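Local structure of hypothetical protein (Exiguobacterium sibiricum, 2HKV) at residues T20-R25 and L82-D87; K40-V46 and Q131-Y135; D57-A61 and W117-A121. The protein is of unknown function but binds a nickel ion in the crystal and is a putative member of the DinB family of helical, metal-binding proteins. All blocks are in the same frame, centred on the assembly; numbering follows the deposited sequence.

Contact 1 of 3, residues T20-R25 and L82-D87; sequences TRDLIR and LVDRLD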
ATOM      1  N   THR A  20     -10.467   1.348  -5.976  1.00 36.64           N
ATOM      2  CA  THR A  20     -11.253   1.482  -4.764  1.00 37.31           C
ATOM      3  C   THR A  20     -12.707   1.809  -5.051  1.00 39.30           C
ATOM      4  O   THR A  20     -13.613   1.221  -4.413  1.00 35.39           O
ATOM      5  CB  THR A  20     -10.651   2.508  -3.790  1.00 36.97           C
ATOM      6  OG1 THR A  20      -9.334   2.075  -3.444  1.00 36.38           O
ATOM      7  CG2 THR A  20     -11.485   2.657  -2.492  1.00 34.98           C
ATOM      8  N   ARG A  21     -12.926   2.703  -6.015  1.00 38.51           N
ATOM      9  CA  ARG A  21     -14.270   3.091  -6.426  1.00 38.91           C
ATOM     10  C   ARG A  21     -15.018   1.832  -6.887  1.00 38.44           C
ATOM     11  O   ARG A  21     -16.164   1.607  -6.511  1.00 38.68           O
ATOM     12  CB  ARG A  21     -14.217   4.170  -7.524  1.00 39.55           C
ATOM     13  CG  ARG A  21     -15.474   4.917  -7.709  1.00 48.36           C
ATOM     14  CD  ARG A  21     -15.430   5.771  -8.991  1.00 50.49           C
ATOM     15  NE  ARG A  21     -14.375   6.783  -8.901  1.00 58.73           N
ATOM     16  CZ  ARG A  21     -13.480   7.059  -9.848  1.00 68.19           C
ATOM     17  NH1 ARG A  21     -13.473   6.418 -11.016  1.00 73.94           N
ATOM     18  NH2 ARG A  21     -12.581   8.014  -9.630  1.00 67.12           N
ATOM     19  N   ASP A  22     -14.352   0.984  -7.675  1.00 34.87           N
ATOM     20  CA  ASP A  22     -14.990  -0.228  -8.178  1.00 40.04           C
ATOM     21  C   ASP A  22     -15.335  -1.163  -7.034  1.00 41.40           C
ATOM     22  O   ASP A  22     -16.436  -1.742  -7.006  1.00 40.69           O
ATOM     23  CB  ASP A  22     -14.092  -0.953  -9.167  1.00 42.37           C
ATOM     24  CG  ASP A  22     -13.901  -0.176 -10.467  1.00 55.83           C
ATOM     25  OD1 ASP A  22     -14.826   0.610 -10.846  1.00 59.00           O
ATOM     26  OD2 ASP A  22     -12.829  -0.368 -11.112  1.00 62.91           O
ATOM     27  N   LEU A  23     -14.417  -1.283  -6.066  1.00 39.71           N
ATOM     28  CA  LEU A  23     -14.668  -2.185  -4.931  1.00 38.50           C
ATOM     29  C   LEU A  23     -15.875  -1.724  -4.123  1.00 37.91           C
ATOM     30  O   LEU A  23     -16.709  -2.542  -3.775  1.00 37.86           O
ATOM     31  CB  LEU A  23     -13.442  -2.318  -3.997  1.00 39.64           C
ATOM     32  CG  LEU A  23     -12.233  -3.137  -4.486  1.00 43.07           C
ATOM     33  CD1 LEU A  23     -11.072  -3.011  -3.466  1.00 45.96           C
ATOM     34  CD2 LEU A  23     -12.594  -4.618  -4.667  1.00 44.73           C
ATOM     35  N   ILE A  24     -15.955  -0.424  -3.857  1.00 34.90           N
ATOM     36  CA  ILE A  24     -17.044   0.144  -3.084  1.00 38.80           C
ATOM     37  C   ILE A  24     -18.344  -0.166  -3.799  1.00 39.30           C
ATOM     38  O   ILE A  24     -19.285  -0.619  -3.160  1.00 38.78           O
ATOM     39  CB  ILE A  24     -16.834   1.685  -2.810  1.00 39.66           C
ATOM     40  CG1 ILE A  24     -15.676   1.880  -1.820  1.00 46.12           C
ATOM     41  CG2 ILE A  24     -18.131   2.362  -2.300  1.00 35.47           C
ATOM     42  CD1 ILE A  24     -15.207   3.331  -1.662  1.00 42.23           C
ATOM     43  N   ARG A  25     -18.373  -0.024  -5.135  1.00 41.71           N
ATOM     44  CA  ARG A  25     -19.598  -0.349  -5.896  1.00 40.91           C
ATOM     45  C   ARG A  25     -20.003  -1.840  -5.877  1.00 42.16           C
ATOM     46  O   ARG A  25     -21.133  -2.183  -6.238  1.00 41.28           O
ATOM     47  CB  ARG A  25     -19.472   0.150  -7.326  1.00 44.46           C
ATOM     48  CG  ARG A  25     -19.433   1.662  -7.451  1.00 42.29           C
ATOM     49  CD  ARG A  25     -18.868   2.021  -8.817  1.00 47.95           C
ATOM     50  NE  ARG A  25     -19.043   3.427  -9.146  1.00 53.32           N
ATOM     51  CZ  ARG A  25     -18.289   4.106 -10.016  1.00 60.01           C
ATOM     52  NH1 ARG A  25     -17.270   3.521 -10.653  1.00 64.14           N
ATOM     53  NH2 ARG A  25     -18.544   5.392 -10.242  1.00 59.53           N
ATOM     54  N   LEU A  82     -20.348   7.622  -0.608  1.00 43.24           N
ATOM     55  CA  LEU A  82     -18.952   7.178  -0.489  1.00 41.15           C
ATOM     56  C   LEU A  82     -18.161   7.439  -1.734  1.00 38.96           C
ATOM     57  O   LEU A  82     -17.053   7.969  -1.654  1.00 39.63           O
ATOM     58  CB  LEU A  82     -18.861   5.699  -0.084  1.00 36.03           C
ATOM     59  CG  LEU A  82     -19.004   5.467   1.415  1.00 39.04           C
ATOM     60  CD1 LEU A  82     -19.075   3.995   1.698  1.00 37.69           C
ATOM     61  CD2 LEU A  82     -17.815   6.094   2.138  1.00 40.37           C
ATOM     62  N   VAL A  83     -18.692   7.077  -2.896  1.00 42.19           N
ATOM     63  CA  VAL A  83     -17.938   7.315  -4.130  1.00 39.77           C
ATOM     64  C   VAL A  83     -17.735   8.805  -4.332  1.00 40.15           C
ATOM     65  O   VAL A  83     -16.629   9.245  -4.658  1.00 41.14           O
ATOM     66  CB  VAL A  83     -18.581   6.668  -5.369  1.00 41.70           C
ATOM     67  CG1 VAL A  83     -17.872   7.153  -6.652  1.00 41.26           C
ATOM     68  CG2 VAL A  83     -18.504   5.164  -5.254  1.00 46.44           C
ATOM     69  N   ASP A  84     -18.797   9.581  -4.158  1.00 41.05           N
ATOM     70  CA  ASP A  84     -18.729  11.034  -4.298  1.00 40.96           C
ATOM     71  C   ASP A  84     -17.656  11.595  -3.402  1.00 37.58           C
ATOM     72  O   ASP A  84     -16.931  12.500  -3.800  1.00 33.78           O
ATOM     73  CB  ASP A  84     -20.061  11.691  -3.937  1.00 42.60           C
ATOM     74  CG  ASP A  84     -21.124  11.526  -5.023  1.00 56.71           C
ATOM     75  OD1 ASP A  84     -20.783  11.043  -6.140  1.00 72.04           O
ATOM     76  OD2 ASP A  84     -22.303  11.892  -4.760  1.00 64.36           O
ATOM     77  N   ARG A  85     -17.556  11.042  -2.195  1.00 36.15           N
ATOM     78  CA  ARG A  85     -16.569  11.479  -1.215  1.00 37.48           C
ATOM     79  C   ARG A  85     -15.137  11.132  -1.589  1.00 35.35           C
ATOM     80  O   ARG A  85     -14.265  11.960  -1.485  1.00 37.81           O
ATOM     81  CB  ARG A  85     -16.912  10.920   0.196  1.00 38.47           C
ATOM     82  CG  ARG A  85     -16.140  11.601   1.327  1.00 36.94           C
ATOM     83  CD  ARG A  85     -16.244  13.106   1.124  1.00 46.88           C
ATOM     84  NE  ARG A  85     -15.633  13.918   2.151  1.00 45.20           N
ATOM     85  CZ  ARG A  85     -14.419  14.457   2.092  1.00 57.24           C
ATOM     86  NH1 ARG A  85     -13.605  14.301   1.020  1.00 41.14           N
ATOM     87  NH2 ARG A  85     -14.018  15.176   3.148  1.00 56.31           N
ATOM     88  N   LEU A  86     -14.909   9.905  -2.021  1.00 33.44           N
ATOM     89  CA  LEU A  86     -13.629   9.496  -2.582  1.00 36.00           C
ATOM     90  C   LEU A  86     -13.175  10.454  -3.739  1.00 34.73           C
ATOM     91  O   LEU A  86     -11.993  10.892  -3.841  1.00 33.71           O
ATOM     92  CB  LEU A  86     -13.765   8.049  -3.070  1.00 34.72           C
ATOM     93  CG  LEU A  86     -12.570   7.384  -3.776  1.00 37.85           C
ATOM     94  CD1 LEU A  86     -11.287   7.447  -2.916  1.00 38.40           C
ATOM     95  CD2 LEU A  86     -12.979   5.937  -4.145  1.00 36.98           C
ATOM     96  N   ASP A  87     -14.111  10.778  -4.614  1.00 36.50           N
ATOM     97  CA  ASP A  87     -13.819  11.636  -5.743  1.00 37.49           C
ATOM     98  C   ASP A  87     -13.360  13.019  -5.308  1.00 36.33           C
ATOM     99  O   ASP A  87     -12.440  13.612  -5.904  1.00 36.19           O
ATOM    100  CB  ASP A  87     -15.047  11.756  -6.656  1.00 39.90           C
ATOM    101  CG  ASP A  87     -15.358  10.454  -7.443  1.00 51.15           C
ATOM    102  OD1 ASP A  87     -14.670   9.422  -7.260  1.00 53.43           O
ATOM    103  OD2 ASP A  87     -16.321  10.461  -8.256  1.00 67.22           O
TER
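Two torsions of Arg21 set up the meeting with Val83 and Asp87: CG stands anti to the backbone N (chi1 -162°), which lays the methylene chain across Val83, and a bend at chi3 (-63°) then turns the guanidinium to Asp87. CG of Arg21 rests 3.4 Å from CG1 of Val83, the two side chains crossing at about a right angle. Beyond it, NE of Arg21 donates to OD1 of Asp87 at 3.1 Å in a bent, charge-assisted bond that uses the syn lone pair of the carboxylate. The guanidinium and carboxylate planes stand nearly perpendicular, 85° apart, so a single N-H rather than a two-pronged grip carries this salt bridge. CG of Arg21 lies over one face of the Arg25 guanidinium, whose NH2 comes near CG1 of Val83.

Next to this charged pair the contact turns apolar. CG2 of Ile24 lies 4.1 Å from CB of Leu82, and CD2 of Leu86 reaches 3.7 Å from the backbone N of Arg21, where it also approaches CG2 of Thr20. The hydroxyl of Thr20 is engaged within its own helix by Gly16 O. Leu82 continues the apolar layer onto helix 43-61 through Ala47 and Ala51. The segment axes, 10.1 Å apart, run antiparallel; apolar side chains between helices 4-26 and 82-98, with the salt bridge at the outer side, are consistent with the four-helix bundle of the DinB family.

Contact 2 of 3, residues K40-V46 and Q131-Y135; sequences KRSVYEV and QLLDY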
ATOM      1  N   LYS A  40     -11.596  -5.384  14.512  1.00 56.76           N
ATOM      2  CA  LYS A  40     -11.231  -4.333  13.581  1.00 55.55           C
ATOM      3  C   LYS A  40     -12.434  -3.617  12.969  1.00 49.28           C
ATOM      4  O   LYS A  40     -13.573  -3.996  13.218  1.00 48.38           O
ATOM      5  CB  LYS A  40     -10.311  -4.921  12.502  1.00 56.34           C
ATOM      6  CG  LYS A  40      -9.068  -5.622  13.082  1.00 62.81           C
ATOM      7  CD  LYS A  40      -8.326  -4.719  14.095  1.00 64.11           C
ATOM      8  CE  LYS A  40      -6.834  -5.031  14.213  1.00 64.39           C
ATOM      9  NZ  LYS A  40      -6.212  -4.415  15.428  1.00 62.07           N
ATOM     10  N   ARG A  41     -12.155  -2.575  12.182  1.00 46.94           N
ATOM     11  CA  ARG A  41     -13.177  -1.756  11.534  1.00 43.43           C
ATOM     12  C   ARG A  41     -14.173  -2.651  10.763  1.00 42.78           C
ATOM     13  O   ARG A  41     -13.808  -3.698  10.239  1.00 42.61           O
ATOM     14  CB  ARG A  41     -12.531  -0.777  10.578  1.00 45.32           C
ATOM     15  CG  ARG A  41     -12.080   0.573  11.127  1.00 45.99           C
ATOM     16  CD  ARG A  41     -11.187   1.231  10.155  1.00 48.27           C
ATOM     17  NE  ARG A  41     -11.028   2.657  10.405  1.00 45.05           N
ATOM     18  CZ  ARG A  41      -9.909   3.191  10.883  1.00 53.50           C
ATOM     19  NH1 ARG A  41      -8.849   2.427  11.115  1.00 54.26           N
ATOM     20  NH2 ARG A  41      -9.839   4.495  11.135  1.00 55.98           N
ATOM     21  N   SER A  42     -15.428  -2.238  10.714  1.00 39.70           N
ATOM     22  CA  SER A  42     -16.389  -2.857   9.822  1.00 37.81           C
ATOM     23  C   SER A  42     -16.094  -2.504   8.336  1.00 35.53           C
ATOM     24  O   SER A  42     -15.256  -1.659   8.065  1.00 32.60           O
ATOM     25  CB  SER A  42     -17.800  -2.409  10.178  1.00 34.70           C
ATOM     26  OG  SER A  42     -17.989  -1.062   9.784  1.00 36.74           O
ATOM     27  N   VAL A  43     -16.757  -3.189   7.384  1.00 34.03           N
ATOM     28  CA  VAL A  43     -16.674  -2.870   5.975  1.00 35.39           C
ATOM     29  C   VAL A  43     -16.966  -1.396   5.743  1.00 34.16           C
ATOM     30  O   VAL A  43     -16.218  -0.690   5.037  1.00 32.26           O
ATOM     31  CB  VAL A  43     -17.721  -3.702   5.156  1.00 37.44           C
ATOM     32  CG1 VAL A  43     -17.817  -3.203   3.769  1.00 30.06           C
ATOM     33  CG2 VAL A  43     -17.365  -5.153   5.167  1.00 37.62           C
ATOM     34  N   TYR A  44     -18.059  -0.911   6.344  1.00 36.00           N
ATOM     35  CA  TYR A  44     -18.426   0.467   6.097  1.00 36.48           C
ATOM     36  C   TYR A  44     -17.348   1.398   6.678  1.00 32.78           C
ATOM     37  O   TYR A  44     -17.007   2.389   6.064  1.00 30.66           O
ATOM     38  CB  TYR A  44     -19.796   0.798   6.682  1.00 36.18           C
ATOM     39  CG  TYR A  44     -20.093   2.277   6.808  1.00 38.71           C
ATOM     40  CD1 TYR A  44     -20.440   3.038   5.714  1.00 37.65           C
ATOM     41  CD2 TYR A  44     -20.038   2.906   8.053  1.00 49.86           C
ATOM     42  CE1 TYR A  44     -20.713   4.383   5.840  1.00 46.95           C
ATOM     43  CE2 TYR A  44     -20.316   4.249   8.199  1.00 46.64           C
ATOM     44  CZ  TYR A  44     -20.662   4.987   7.099  1.00 49.03           C
ATOM     45  OH  TYR A  44     -20.947   6.330   7.261  1.00 45.93           O
ATOM     46  N   GLU A  45     -16.845   1.094   7.862  1.00 32.87           N
ATOM     47  CA  GLU A  45     -15.851   1.969   8.485  1.00 33.51           C
ATOM     48  C   GLU A  45     -14.504   2.008   7.715  1.00 32.75           C
ATOM     49  O   GLU A  45     -13.897   3.055   7.614  1.00 33.75           O
ATOM     50  CB  GLU A  45     -15.625   1.582   9.949  1.00 27.67           C
ATOM     51  CG  GLU A  45     -16.803   1.870  10.875  1.00 35.11           C
ATOM     52  CD  GLU A  45     -16.683   1.165  12.248  1.00 41.71           C
ATOM     53  OE1 GLU A  45     -15.760   0.350  12.469  1.00 46.74           O
ATOM     54  OE2 GLU A  45     -17.561   1.400  13.126  1.00 50.06           O
ATOM     55  N   VAL A  46     -14.073   0.870   7.158  1.00 33.64           N
ATOM     56  CA  VAL A  46     -12.921   0.848   6.241  1.00 33.09           C
ATOM     57  C   VAL A  46     -13.172   1.729   5.037  1.00 33.54           C
ATOM     58  O   VAL A  46     -12.321   2.521   4.645  1.00 34.56           O
ATOM     59  CB  VAL A  46     -12.566  -0.554   5.785  1.00 34.21           C
ATOM     60  CG1 VAL A  46     -11.259  -0.543   4.936  1.00 38.79           C
ATOM     61  CG2 VAL A  46     -12.270  -1.416   6.981  1.00 35.18           C
ATOM     62  N   GLN A 131      -6.920  -3.995   2.687  1.00 31.79           N
ATOM     63  CA  GLN A 131      -7.798  -4.412   3.783  1.00 31.72           C
ATOM     64  C   GLN A 131      -9.218  -4.668   3.255  1.00 30.85           C
ATOM     65  O   GLN A 131      -9.841  -5.721   3.576  1.00 33.32           O
ATOM     66  CB  GLN A 131      -7.863  -3.325   4.821  1.00 33.54           C
ATOM     67  CG  GLN A 131      -8.553  -3.705   6.078  1.00 38.54           C
ATOM     68  CD  GLN A 131      -8.381  -2.661   7.165  1.00 40.83           C
ATOM     69  OE1 GLN A 131      -7.754  -1.624   6.956  1.00 35.87           O
ATOM     70  NE2 GLN A 131      -8.926  -2.951   8.370  1.00 40.98           N
ATOM     71  N   LEU A 132      -9.732  -3.713   2.472  1.00 30.88           N
ATOM     72  CA  LEU A 132     -11.106  -3.813   1.944  1.00 32.21           C
ATOM     73  C   LEU A 132     -11.192  -5.023   1.062  1.00 35.22           C
ATOM     74  O   LEU A 132     -12.165  -5.803   1.154  1.00 33.16           O
ATOM     75  CB  LEU A 132     -11.551  -2.539   1.188  1.00 31.52           C
ATOM     76  CG  LEU A 132     -12.980  -2.600   0.611  1.00 31.05           C
ATOM     77  CD1 LEU A 132     -14.072  -2.903   1.729  1.00 37.50           C
ATOM     78  CD2 LEU A 132     -13.224  -1.301  -0.213  1.00 36.49           C
ATOM     79  N   LEU A 133     -10.172  -5.235   0.241  1.00 31.22           N
ATOM     80  CA  LEU A 133     -10.178  -6.401  -0.633  1.00 35.58           C
ATOM     81  C   LEU A 133     -10.225  -7.731   0.193  1.00 34.71           C
ATOM     82  O   LEU A 133     -11.008  -8.685  -0.125  1.00 35.33           O
ATOM     83  CB  LEU A 133      -8.949  -6.371  -1.527  1.00 37.48           C
ATOM     84  CG  LEU A 133      -8.750  -7.517  -2.520  1.00 42.26           C
ATOM     85  CD1 LEU A 133      -9.602  -7.274  -3.745  1.00 55.37           C
ATOM     86  CD2 LEU A 133      -7.234  -7.568  -2.901  1.00 44.52           C
ATOM     87  N   ASP A 134      -9.410  -7.799   1.238  1.00 34.91           N
ATOM     88  CA  ASP A 134      -9.406  -8.982   2.117  1.00 34.69           C
ATOM     89  C   ASP A 134     -10.784  -9.187   2.766  1.00 37.44           C
ATOM     90  O   ASP A 134     -11.253 -10.313   2.860  1.00 32.86           O
ATOM     91  CB  ASP A 134      -8.383  -8.870   3.228  1.00 37.99           C
ATOM     92  CG  ASP A 134      -6.960  -8.990   2.744  1.00 46.54           C
ATOM     93  OD1 ASP A 134      -6.738  -9.458   1.591  1.00 45.76           O
ATOM     94  OD2 ASP A 134      -6.053  -8.625   3.566  1.00 43.27           O
ATOM     95  N   TYR A 135     -11.422  -8.106   3.201  1.00 32.72           N
ATOM     96  CA  TYR A 135     -12.735  -8.215   3.796  1.00 32.80           C
ATOM     97  C   TYR A 135     -13.743  -8.799   2.802  1.00 34.67           C
ATOM     98  O   TYR A 135     -14.526  -9.677   3.166  1.00 34.94           O
ATOM     99  CB  TYR A 135     -13.283  -6.855   4.190  1.00 32.23           C
ATOM    100  CG  TYR A 135     -12.793  -6.274   5.495  1.00 30.85           C
ATOM    101  CD1 TYR A 135     -11.660  -6.754   6.129  1.00 36.03           C
ATOM    102  CD2 TYR A 135     -13.476  -5.218   6.082  1.00 42.98           C
ATOM    103  CE1 TYR A 135     -11.194  -6.171   7.305  1.00 33.89           C
ATOM    104  CE2 TYR A 135     -13.045  -4.659   7.267  1.00 38.75           C
ATOM    105  CZ  TYR A 135     -11.908  -5.141   7.881  1.00 39.16           C
ATOM    106  OH  TYR A 135     -11.483  -4.563   9.056  1.00 41.42           O
TER
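The N-terminal end of helix 43-61, closed by a capping box, docks on helix 114-138 in an architecture consistent with the four-helix bundle of the DinB family, with Tyr135 inserted against Arg41, Val43 and Val46. In the box, the side chain of Ser42, at the N-cap, accepts from Glu45 N, while Ser42 N donates to OE1 of Glu45, met from above the carboxylate plane. Tyr135 presents its ring edge to this turn: Ser42 O and Val43 CA lie near the ring plane. OH of Tyr135 donates to Arg41 O at 2.7 Å, with a C=O...O angle of 135° and the donor tilted from the carbonyl plane. Tyr135 OH also accepts from NE2 of Gln131 at 3.1 Å, so two bonds fix the phenol end, one given and one received. CG of Gln131 lies anti to the backbone N (chi1 -171°) and the chain runs on extended, carrying the amide out to that hydroxyl; its OE1 is hydrogen-bonded to His128 ND1. Because His128 is a nickel ligand, Gln131 stands in the second shell of the metal and links Tyr135 to it. A phenylalanine in place of Tyr135 would probably leave Arg41 O without its hydrogen-bond donor and NE2 of Gln131 without this acceptor. Apolar contacts complete the joint. CG1 of Val43 meets CD1 of Leu132 at 4.3 Å, and CG2 of Val43 approaches CD2 of Tyr135 at 4.0 Å. Tightest among the apolar pairs is Val46, whose CG2 sits 3.3 Å from CE2 of Tyr135.

Contact 3 of 3, residues D57-A61 and W117-A121; sequences DLRIA and WLLEA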
ATOM      1  N   ASP A  57      -5.029  13.103   5.246  1.00 35.03           N
ATOM      2  CA  ASP A  57      -3.602  13.077   5.473  1.00 34.36           C
ATOM      3  C   ASP A  57      -2.953  14.381   5.071  1.00 33.54           C
ATOM      4  O   ASP A  57      -1.995  14.800   5.702  1.00 34.42           O
ATOM      5  CB  ASP A  57      -2.927  11.908   4.737  1.00 35.61           C
ATOM      6  CG  ASP A  57      -3.246  10.531   5.357  1.00 38.12           C
ATOM      7  OD1 ASP A  57      -4.172  10.373   6.230  1.00 36.41           O
ATOM      8  OD2 ASP A  57      -2.581   9.536   4.947  1.00 43.11           O
ATOM      9  N   LEU A  58      -3.426  15.012   4.013  1.00 34.46           N
ATOM     10  CA  LEU A  58      -2.783  16.232   3.554  1.00 34.72           C
ATOM     11  C   LEU A  58      -3.140  17.409   4.439  1.00 36.13           C
ATOM     12  O   LEU A  58      -2.321  18.298   4.602  1.00 31.56           O
ATOM     13  CB  LEU A  58      -3.100  16.512   2.073  1.00 35.74           C
ATOM     14  CG  LEU A  58      -2.432  15.537   1.071  1.00 39.62           C
ATOM     15  CD1 LEU A  58      -2.692  16.004  -0.326  1.00 33.66           C
ATOM     16  CD2 LEU A  58      -0.963  15.413   1.302  1.00 43.97           C
ATOM     17  N   ARG A  59      -4.335  17.395   5.021  1.00 36.06           N
ATOM     18  CA  ARG A  59      -4.724  18.382   6.028  1.00 34.34           C
ATOM     19  C   ARG A  59      -3.876  18.253   7.286  1.00 34.08           C
ATOM     20  O   ARG A  59      -3.392  19.273   7.841  1.00 34.68           O
ATOM     21  CB  ARG A  59      -6.212  18.210   6.366  1.00 35.34           C
ATOM     22  CG  ARG A  59      -7.143  18.688   5.265  1.00 39.71           C
ATOM     23  CD  ARG A  59      -8.634  18.780   5.644  1.00 39.67           C
ATOM     24  NE  ARG A  59      -9.375  19.312   4.499  1.00 40.80           N
ATOM     25  CZ  ARG A  59      -9.667  20.591   4.300  1.00 49.45           C
ATOM     26  NH1 ARG A  59      -9.357  21.511   5.195  1.00 44.79           N
ATOM     27  NH2 ARG A  59     -10.295  20.953   3.188  1.00 53.60           N
ATOM     28  N   ILE A  60      -3.749  17.027   7.787  1.00 36.28           N
ATOM     29  CA  ILE A  60      -2.812  16.734   8.863  1.00 37.77           C
ATOM     30  C   ILE A  60      -1.420  17.305   8.542  1.00 35.72           C
ATOM     31  O   ILE A  60      -0.780  17.868   9.441  1.00 36.03           O
ATOM     32  CB  ILE A  60      -2.755  15.210   9.163  1.00 41.66           C
ATOM     33  CG1 ILE A  60      -4.032  14.785   9.911  1.00 44.43           C
ATOM     34  CG2 ILE A  60      -1.468  14.826   9.931  1.00 42.61           C
ATOM     35  CD1 ILE A  60      -4.434  13.306   9.659  1.00 42.17           C
ATOM     36  N   ALA A  61      -0.980  17.125   7.293  1.00 37.85           N
ATOM     37  CA  ALA A  61       0.352  17.549   6.777  1.00 35.36           C
ATOM     38  C   ALA A  61       0.564  19.075   6.798  1.00 40.87           C
ATOM     39  O   ALA A  61       1.680  19.576   7.022  1.00 38.69           O
ATOM     40  CB  ALA A  61       0.574  17.009   5.329  1.00 34.98           C
ATOM     41  N   TRP A 117       4.894  13.474   2.352  1.00 30.75           N
ATOM     42  CA  TRP A 117       3.478  13.390   2.676  1.00 32.56           C
ATOM     43  C   TRP A 117       2.608  12.911   1.522  1.00 30.91           C
ATOM     44  O   TRP A 117       1.676  12.146   1.711  1.00 32.06           O
ATOM     45  CB  TRP A 117       2.950  14.738   3.215  1.00 33.18           C
ATOM     46  CG  TRP A 117       3.285  14.972   4.673  1.00 40.47           C
ATOM     47  CD1 TRP A 117       4.141  15.912   5.194  1.00 39.25           C
ATOM     48  CD2 TRP A 117       2.761  14.235   5.796  1.00 35.30           C
ATOM     49  NE1 TRP A 117       4.179  15.792   6.576  1.00 36.98           N
ATOM     50  CE2 TRP A 117       3.356  14.772   6.963  1.00 37.68           C
ATOM     51  CE3 TRP A 117       1.863  13.175   5.917  1.00 39.24           C
ATOM     52  CZ2 TRP A 117       3.068  14.292   8.226  1.00 41.72           C
ATOM     53  CZ3 TRP A 117       1.566  12.703   7.198  1.00 45.01           C
ATOM     54  CH2 TRP A 117       2.170  13.286   8.326  1.00 38.37           C
ATOM     55  N   LEU A 118       2.890  13.386   0.323  1.00 34.68           N
ATOM     56  CA  LEU A 118       2.204  12.892  -0.848  1.00 32.09           C
ATOM     57  C   LEU A 118       2.421  11.390  -1.062  1.00 34.96           C
ATOM     58  O   LEU A 118       1.483  10.660  -1.398  1.00 35.19           O
ATOM     59  CB  LEU A 118       2.631  13.701  -2.047  1.00 32.39           C
ATOM     60  CG  LEU A 118       2.138  15.136  -2.162  1.00 33.43           C
ATOM     61  CD1 LEU A 118       2.914  16.015  -3.179  1.00 36.90           C
ATOM     62  CD2 LEU A 118       0.617  15.227  -2.345  1.00 32.69           C
ATOM     63  N   LEU A 119       3.638  10.921  -0.821  1.00 33.57           N
ATOM     64  CA  LEU A 119       3.873   9.471  -0.866  1.00 34.91           C
ATOM     65  C   LEU A 119       3.181   8.744   0.307  1.00 36.95           C
ATOM     66  O   LEU A 119       2.623   7.636   0.115  1.00 34.00           O
ATOM     67  CB  LEU A 119       5.369   9.142  -0.890  1.00 33.01           C
ATOM     68  CG  LEU A 119       5.793   7.660  -0.807  1.00 33.22           C
ATOM     69  CD1 LEU A 119       5.149   6.827  -1.924  1.00 36.76           C
ATOM     70  CD2 LEU A 119       7.333   7.598  -0.850  1.00 35.22           C
ATOM     71  N   GLU A 120       3.175   9.328   1.516  1.00 33.10           N
ATOM     72  CA  GLU A 120       2.551   8.691   2.665  1.00 33.92           C
ATOM     73  C   GLU A 120       1.082   8.446   2.407  1.00 35.75           C
ATOM     74  O   GLU A 120       0.571   7.388   2.746  1.00 33.61           O
ATOM     75  CB  GLU A 120       2.739   9.548   3.919  1.00 37.08           C
ATOM     76  CG  GLU A 120       2.266   8.933   5.254  1.00 36.76           C
ATOM     77  CD  GLU A 120       0.736   8.897   5.414  1.00 44.10           C
ATOM     78  OE1 GLU A 120       0.065   9.785   4.852  1.00 44.28           O
ATOM     79  OE2 GLU A 120       0.182   8.008   6.105  1.00 47.05           O
ATOM     80  N   ALA A 121       0.409   9.375   1.744  1.00 33.20           N
ATOM     81  CA  ALA A 121      -1.027   9.256   1.587  1.00 34.23           C
ATOM     82  C   ALA A 121      -1.228   8.142   0.554  1.00 36.03           C
ATOM     83  O   ALA A 121      -2.177   7.381   0.666  1.00 32.49           O
ATOM     84  CB  ALA A 121      -1.618  10.562   1.100  1.00 33.33           C
TER
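Trp117 lays one face of its indole over the methyl group of Ala61, a CH-pi contact in which CB stands 3.5 Å from the centroid of the five-membered ring and only 15° off its normal. Having CG anti to the carbonyl carbon (chi1 -80°) carries the indole across to helix 43-61, where its far corner, CH2, lies 4.3 Å from CG2 of Ile60. The small Ala61 lets the wide ring settle close to the helix backbone. Next to it, Leu58 and Leu118 cross at about a right angle, and CD1 of Leu58 lies 4.0 Å from CD2 of Leu118. The axes of segments 57-61 and 117-121 come within 9.8 Å and run roughly antiparallel (151°), joining helices 43-61 and 114-138 in a manner consistent with the four-helix bundle of the DinB family, whose nickel site here lies near Asp57. There OD2 of Asp57 is hydrogen-bonded to ND1 of His124, a nickel ligand, making the carboxylate a second-shell group that is likely to orient the imidazole. Glu120, bent at chi2, brings OE1 to 2.7 Å from OD2 of Asp57. Ala121 packs alongside, its CB 4.1 Å from CB of Asp57.

How the contacts relate
Contacts 2 and 3 both join helix 43-61 to helix 114-138, on opposite sides of the chain's centre, with contact 3 nested within the loop that contact 2 closes. Both are buried, both reach the second subunit, and each supplies a polar second-shell partner to a different nickel-binding histidine: an amide in one, a carboxylate in the other. Contact 1 joins two further helices, 4-26 and 82-98; partly buried, it pairs an apolar interior with an outer salt bridge. It touches contact 2 through Leu23, which packs on Leu132 and Leu133, but does not touch contact 3.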